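Local coordinates for putative acetyltransferase (PDB 3DSB), which probably transfers an acyl group, most likely acetyl from acetyl-coenzyme A, to an acceptor substrate, at the interface of chains A and B. Coordinates in Å, arbitrary orientation; residue numbers count along the deposited sequence, not the author numbering. Chains: chain A/B, Putative acetyltransferase.

Contact 1: the interface of chains A and B. Residues chain A 124-126, 133-134, 137, 144; chain B 148-150.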
loop_
_atom_site.group_PDB
_atom_site.type_symbol
_atom_site.label_atom_id
_atom_site.label_comp_id
_atom_site.label_asym_id
_atom_site.label_seq_id
_atom_site.Cartn_x
_atom_site.Cartn_y
_atom_site.Cartn_z
ATOM N N LEU A 124 -6.802 5.580 2.378
ATOM C CA LEU A 124 -6.037 6.468 1.515
ATOM C C LEU A 124 -5.097 7.266 2.396
ATOM O O LEU A 124 -5.310 7.374 3.631
ATOM C CB LEU A 124 -6.925 7.372 0.636
ATOM C CG LEU A 124 -7.872 8.352 1.337
ATOM C CD1 LEU A 124 -7.156 9.598 1.878
ATOM C CD2 LEU A 124 -9.009 8.779 0.383
ATOM N N TYR A 125 -4.068 7.856 1.792
ATOM C CA TYR A 125 -3.241 8.867 2.529
ATOM C C TYR A 125 -3.303 10.181 1.761
ATOM O O TYR A 125 -3.402 10.187 0.521
ATOM C CB TYR A 125 -1.779 8.385 2.820
ATOM C CG TYR A 125 -0.972 8.031 1.565
ATOM C CD1 TYR A 125 -0.254 9.029 0.878
ATOM C CD2 TYR A 125 -0.979 6.733 1.027
ATOM C CE1 TYR A 125 0.446 8.753 -0.314
ATOM C CE2 TYR A 125 -0.232 6.433 -0.131
ATOM C CZ TYR A 125 0.445 7.458 -0.814
ATOM O OH TYR A 125 1.148 7.238 -2.010
ATOM N N VAL A 126 -3.238 11.285 2.501
ATOM C CA VAL A 126 -3.323 12.616 1.916
ATOM C C VAL A 126 -2.416 13.594 2.646
ATOM O O VAL A 126 -2.187 13.458 3.850
ATOM C CB VAL A 126 -4.807 13.097 1.927
ATOM C CG1 VAL A 126 -5.383 13.215 3.361
ATOM C CG2 VAL A 126 -4.988 14.405 1.136
ATOM N N ALA A 133 -9.642 18.080 2.599
ATOM C CA ALA A 133 -9.726 16.595 2.606
ATOM C C ALA A 133 -10.611 16.071 3.716
ATOM O O ALA A 133 -11.483 15.242 3.478
ATOM C CB ALA A 133 -8.316 15.952 2.715
ATOM N N LYS A 134 -10.421 16.560 4.932
ATOM C CA LYS A 134 -11.167 16.031 6.057
ATOM C C LYS A 134 -12.683 16.088 5.853
ATOM O O LYS A 134 -13.360 15.090 6.010
ATOM C CB LYS A 134 -10.776 16.729 7.361
ATOM C CG LYS A 134 -11.126 15.921 8.591
ATOM C CD LYS A 134 -10.514 16.543 9.827
ATOM C CE LYS A 134 -11.086 15.934 11.106
ATOM N NZ LYS A 134 -10.864 16.844 12.285
ATOM N N TYR A 137 -13.791 13.735 2.863
ATOM C CA TYR A 137 -13.849 12.306 3.193
ATOM C C TYR A 137 -14.859 11.983 4.273
ATOM O O TYR A 137 -15.540 10.941 4.225
ATOM C CB TYR A 137 -12.469 11.759 3.560
ATOM C CG TYR A 137 -11.507 11.915 2.426
ATOM C CD1 TYR A 137 -11.886 11.613 1.109
ATOM C CD2 TYR A 137 -10.211 12.389 2.663
ATOM C CE1 TYR A 137 -10.994 11.784 0.057
ATOM C CE2 TYR A 137 -9.314 12.548 1.633
ATOM C CZ TYR A 137 -9.691 12.233 0.333
ATOM O OH TYR A 137 -8.796 12.409 -0.689
ATOM N N GLU A 144 -10.290 9.982 9.717
ATOM C CA GLU A 144 -8.860 9.965 9.922
ATOM C C GLU A 144 -8.421 8.831 10.866
ATOM O O GLU A 144 -9.034 8.605 11.918
ATOM C CB GLU A 144 -8.466 11.324 10.479
ATOM C CG GLU A 144 -7.031 11.512 10.612
ATOM C CD GLU A 144 -6.678 12.959 10.976
ATOM O OE1 GLU A 144 -7.585 13.782 11.295
ATOM O OE2 GLU A 144 -5.477 13.252 10.908
ATOM N N ASN B 148 -1.728 12.323 6.452
ATOM C CA ASN B 148 -2.717 11.618 7.277
ATOM C C ASN B 148 -3.320 10.463 6.500
ATOM O O ASN B 148 -3.493 10.560 5.295
ATOM C CB ASN B 148 -3.854 12.578 7.684
ATOM C CG ASN B 148 -3.357 13.729 8.532
ATOM O OD1 ASN B 148 -2.436 13.551 9.337
ATOM N ND2 ASN B 148 -3.896 14.918 8.291
HETATM N N MSE B 149 -3.622 9.372 7.208
HETATM C CA MSE B 149 -4.377 8.266 6.624
HETATM C C MSE B 149 -5.851 8.398 6.966
HETATM O O MSE B 149 -6.207 8.891 8.057
HETATM C CB MSE B 149 -3.814 6.946 7.107
HETATM C CG MSE B 149 -2.587 6.539 6.343
HETATM SE SE MSE B 149 -1.760 4.935 7.108
HETATM C CE MSE B 149 -3.343 4.030 7.649
ATOM N N TYR B 150 -6.693 7.966 6.026
ATOM C CA TYR B 150 -8.138 7.904 6.235
ATOM C C TYR B 150 -8.623 6.500 5.920
ATOM O O TYR B 150 -8.023 5.806 5.076
ATOM C CB TYR B 150 -8.881 8.882 5.306
ATOM C CG TYR B 150 -8.787 10.306 5.798
ATOM C CD1 TYR B 150 -9.852 10.898 6.479
ATOM C CD2 TYR B 150 -7.642 11.074 5.584
ATOM C CE1 TYR B 150 -9.774 12.195 6.980
ATOM C CE2 TYR B 150 -7.549 12.376 6.075
ATOM C CZ TYR B 150 -8.629 12.932 6.766
ATOM O OH TYR B 150 -8.587 14.240 7.257
HETATM O O HOH W 1 -3.427 11.542 11.282
#
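A:Leu124 and A:Val126 pair antiparallel with B:Tyr150 and B:Asn148 through four backbone hydrogen bonds, B:Tyr150 N to A:Leu124 O being 2.8 Å. The return bond, A:Leu124 N to B:Tyr150 O, is 3.0 Å. A:Glu144 also bridges antiparallel to B:Tyr150, which places the B strand between two segments of chain A.

The ring of B:Tyr150 is clamped on both faces. A:Tyr137 presents its CD2 edge over the ring centre, 3.9 Å above the plane, and the two ring planes stand 57° apart, an edge-to-face pair. Against the opposite face lies A:Glu144 CA, offset toward the rim. A:Val126 CG1 reaches B:Tyr150 CE2 at 3.6 Å. A:Leu124 CD1 packs against the base of the tyrosine, at CB and CD2. At its tip, the phenol OH abuts the CB and CG methylenes of A:Lys134, whose chain crosses the tyrosine side chain at about a right angle.

A:Glu144 runs extended, CG anti to the backbone N (chi1 -174°), which brings carboxylate OE2 against the amide carbon of B:Asn148, CG at 3.2 Å, with the carboxylate and amide planes 50° apart. A water joins them, 2.7 Å from A:Glu144 OE2 and 3.0 Å from B:Asn148 OD1.

The last strand of B, 147-152, thus inserts between strands 119-127 and 143-144 of A, beside helix 133-138, making an intersubunit sheet; its two-fold twin suggests a dimer without proving one.

Contact 2: the interface of chains A and B. Residues chain A 24, 41, 44-45, 48, 57, 71; chain B 76, 78-79.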
loop_
_atom_site.group_PDB
_atom_site.type_symbol
_atom_site.label_atom_id
_atom_site.label_comp_id
_atom_site.label_asym_id
_atom_site.label_seq_id
_atom_site.Cartn_x
_atom_site.Cartn_y
_atom_site.Cartn_z
ATOM N N ASN A 24 -4.097 12.614 -14.841
ATOM C CA ASN A 24 -3.185 12.560 -13.705
ATOM C C ASN A 24 -2.217 13.736 -13.652
ATOM O O ASN A 24 -1.947 14.261 -12.553
ATOM C CB ASN A 24 -2.472 11.218 -13.691
ATOM C CG ASN A 24 -3.285 10.189 -12.959
ATOM O OD1 ASN A 24 -3.256 10.138 -11.715
ATOM N ND2 ASN A 24 -4.092 9.427 -13.698
ATOM N N LEU A 41 5.265 9.411 -16.222
ATOM C CA LEU A 41 3.857 9.178 -15.920
ATOM C C LEU A 41 3.229 8.252 -16.969
ATOM O O LEU A 41 2.468 7.344 -16.636
ATOM C CB LEU A 41 3.114 10.516 -15.866
ATOM C CG LEU A 41 1.587 10.440 -15.794
ATOM C CD1 LEU A 41 1.150 9.744 -14.479
ATOM C CD2 LEU A 41 1.007 11.860 -15.870
ATOM N N GLY A 44 4.237 4.839 -16.252
ATOM C CA GLY A 44 3.607 4.339 -15.035
ATOM C C GLY A 44 2.152 3.971 -15.249
ATOM O O GLY A 44 1.666 3.012 -14.659
ATOM N N VAL A 45 1.415 4.796 -15.994
ATOM C CA VAL A 45 0.001 4.477 -16.260
ATOM C C VAL A 45 -0.096 3.217 -17.136
ATOM O O VAL A 45 -0.890 2.320 -16.868
ATOM C CB VAL A 45 -0.682 5.654 -16.975
ATOM C CG1 VAL A 45 -2.116 5.277 -17.427
ATOM C CG2 VAL A 45 -0.722 6.837 -16.029
ATOM N N LEU A 48 0.468 0.060 -15.172
ATOM C CA LEU A 48 -0.685 -0.292 -14.371
ATOM C C LEU A 48 -1.799 -0.870 -15.259
ATOM O O LEU A 48 -2.412 -1.883 -14.912
ATOM C CB LEU A 48 -1.128 0.951 -13.585
ATOM C CG LEU A 48 -1.943 0.804 -12.306
ATOM C CD1 LEU A 48 -1.933 2.157 -11.570
ATOM C CD2 LEU A 48 -3.354 0.378 -12.625
ATOM N N TYR A 57 -7.584 1.116 -12.615
ATOM C CA TYR A 57 -8.322 2.327 -12.934
ATOM C C TYR A 57 -9.732 1.967 -13.307
ATOM O O TYR A 57 -9.970 0.980 -14.036
ATOM C CB TYR A 57 -7.727 3.052 -14.133
ATOM C CG TYR A 57 -6.322 3.540 -13.973
ATOM C CD1 TYR A 57 -6.057 4.731 -13.330
ATOM C CD2 TYR A 57 -5.272 2.883 -14.620
ATOM C CE1 TYR A 57 -4.724 5.216 -13.247
ATOM C CE2 TYR A 57 -3.978 3.326 -14.537
ATOM C CZ TYR A 57 -3.704 4.513 -13.858
ATOM O OH TYR A 57 -2.390 4.917 -13.800
HETATM N N MSE A 71 -8.371 5.548 -9.192
HETATM C CA MSE A 71 -7.349 4.500 -9.187
HETATM C C MSE A 71 -7.144 3.970 -7.790
HETATM O O MSE A 71 -7.154 4.758 -6.831
HETATM C CB MSE A 71 -6.005 5.014 -9.708
HETATM C CG MSE A 71 -5.036 3.903 -10.027
HETATM SE SE MSE A 71 -3.901 3.351 -8.515
HETATM C CE MSE A 71 -2.373 4.513 -8.865
ATOM N N TRP B 76 2.103 0.326 -6.319
ATOM C CA TRP B 76 2.540 0.863 -7.624
ATOM C C TRP B 76 2.226 2.363 -7.667
ATOM O O TRP B 76 1.084 2.754 -7.421
ATOM C CB TRP B 76 1.847 0.134 -8.783
ATOM C CG TRP B 76 2.364 0.635 -10.111
ATOM C CD1 TRP B 76 1.734 1.508 -11.000
ATOM C CD2 TRP B 76 3.645 0.359 -10.664
ATOM N NE1 TRP B 76 2.586 1.783 -12.077
ATOM C CE2 TRP B 76 3.765 1.100 -11.886
ATOM C CE3 TRP B 76 4.729 -0.406 -10.226
ATOM C CZ2 TRP B 76 4.906 1.019 -12.707
ATOM C CZ3 TRP B 76 5.871 -0.497 -11.056
ATOM C CH2 TRP B 76 5.960 0.238 -12.256
ATOM N N ASP B 78 1.893 5.169 -10.362
ATOM C CA ASP B 78 1.860 5.573 -11.747
ATOM C C ASP B 78 2.647 6.864 -11.978
ATOM O O ASP B 78 3.359 7.017 -13.002
ATOM C CB ASP B 78 0.420 5.617 -12.305
ATOM C CG ASP B 78 -0.579 6.375 -11.423
ATOM O OD1 ASP B 78 -0.193 6.924 -10.367
ATOM O OD2 ASP B 78 -1.766 6.436 -11.839
ATOM N N TRP B 79 2.507 7.802 -11.052
ATOM C CA TRP B 79 3.184 9.083 -11.222
ATOM C C TRP B 79 4.710 8.917 -11.276
ATOM O O TRP B 79 5.380 9.687 -11.997
ATOM C CB TRP B 79 2.852 10.000 -10.032
ATOM C CG TRP B 79 1.410 10.483 -10.000
ATOM C CD1 TRP B 79 0.361 10.084 -10.798
ATOM C CD2 TRP B 79 0.891 11.503 -9.130
ATOM N NE1 TRP B 79 -0.780 10.791 -10.457
ATOM C CE2 TRP B 79 -0.483 11.663 -9.438
ATOM C CE3 TRP B 79 1.470 12.315 -8.125
ATOM C CZ2 TRP B 79 -1.304 12.576 -8.757
ATOM C CZ3 TRP B 79 0.646 13.216 -7.432
ATOM C CH2 TRP B 79 -0.717 13.351 -7.768
HETATM O O HOH W 2 -3.393 7.729 -10.277
#
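B:Asp78 and B:Trp79 meet A:Tyr57 and A:Asn24 through polar side-chain contacts. The phenol OH of A:Tyr57 donates to carboxylate OD2 of B:Asp78 at 2.6 Å, entering on the anti lone pair, away from OD1. A water bonded to the same OD2 at 2.6 Å also bonds A:Asn24 OD1. That amide oxygen accepts the indole N-H of B:Trp79, NE1 to OD1 2.9 Å, in a nearly straight bond, 169° at the hydrogen. The oxygen lies at the indole edge, in the ring plane, whereas the amide is turned 76° from the indole. A second indole, B:Trp76, directs NE1 to the backbone carbonyl O of A:Gly44 at 3.0 Å, again with the acceptor near the ring plane.

Apolar groups flank these bonds. A:Met71, a selenomethionine, meets B:Asp78 tip to tip, CE 3.6 Å from CG. A:Leu48 CD1 lies 3.8 Å from B:Trp76 CD1, the side chains sliding past each other in opposite directions. A:Leu41 runs alongside B:Trp79 and points the same way.

B:Asp78 turns its carboxylate toward A:Tyr57 with CG between the backbone N and the carbonyl carbon (chi1 49°), and OD1 takes a weak bond from B:Trp79 N. On chain A, helices 17-32 and 38-50 position A:Asn24 and A:Gly44.

The site docks the end of strand 65-77 of B and the loop after it against helices 17-32 and 38-50 and strands 56-62 and 65-77 of A, apparently steadying the two-fold pair.

The C-alpha centres of contact 1 and contact 2 lie about 20 Å apart in one two-fold interface, and the two share no residue. Contact 1 combines backbone pairing of strands 119-127 and 147-152 with a clamped tyrosine, whereas contact 2 relies on side-chain bonds from the end of strand 65-77 of B and the loop after it to helices 17-32 and 38-50 and strand 56-62. Strand 65-77 serves on both sides of contact 2, giving A:Met71 and B:Trp76; symmetry repeats each contact with the chains exchanged. Such spread, reciprocal anchoring could resist rotation between subunits, consistent with a dimer, though crystal packing alone cannot prove one.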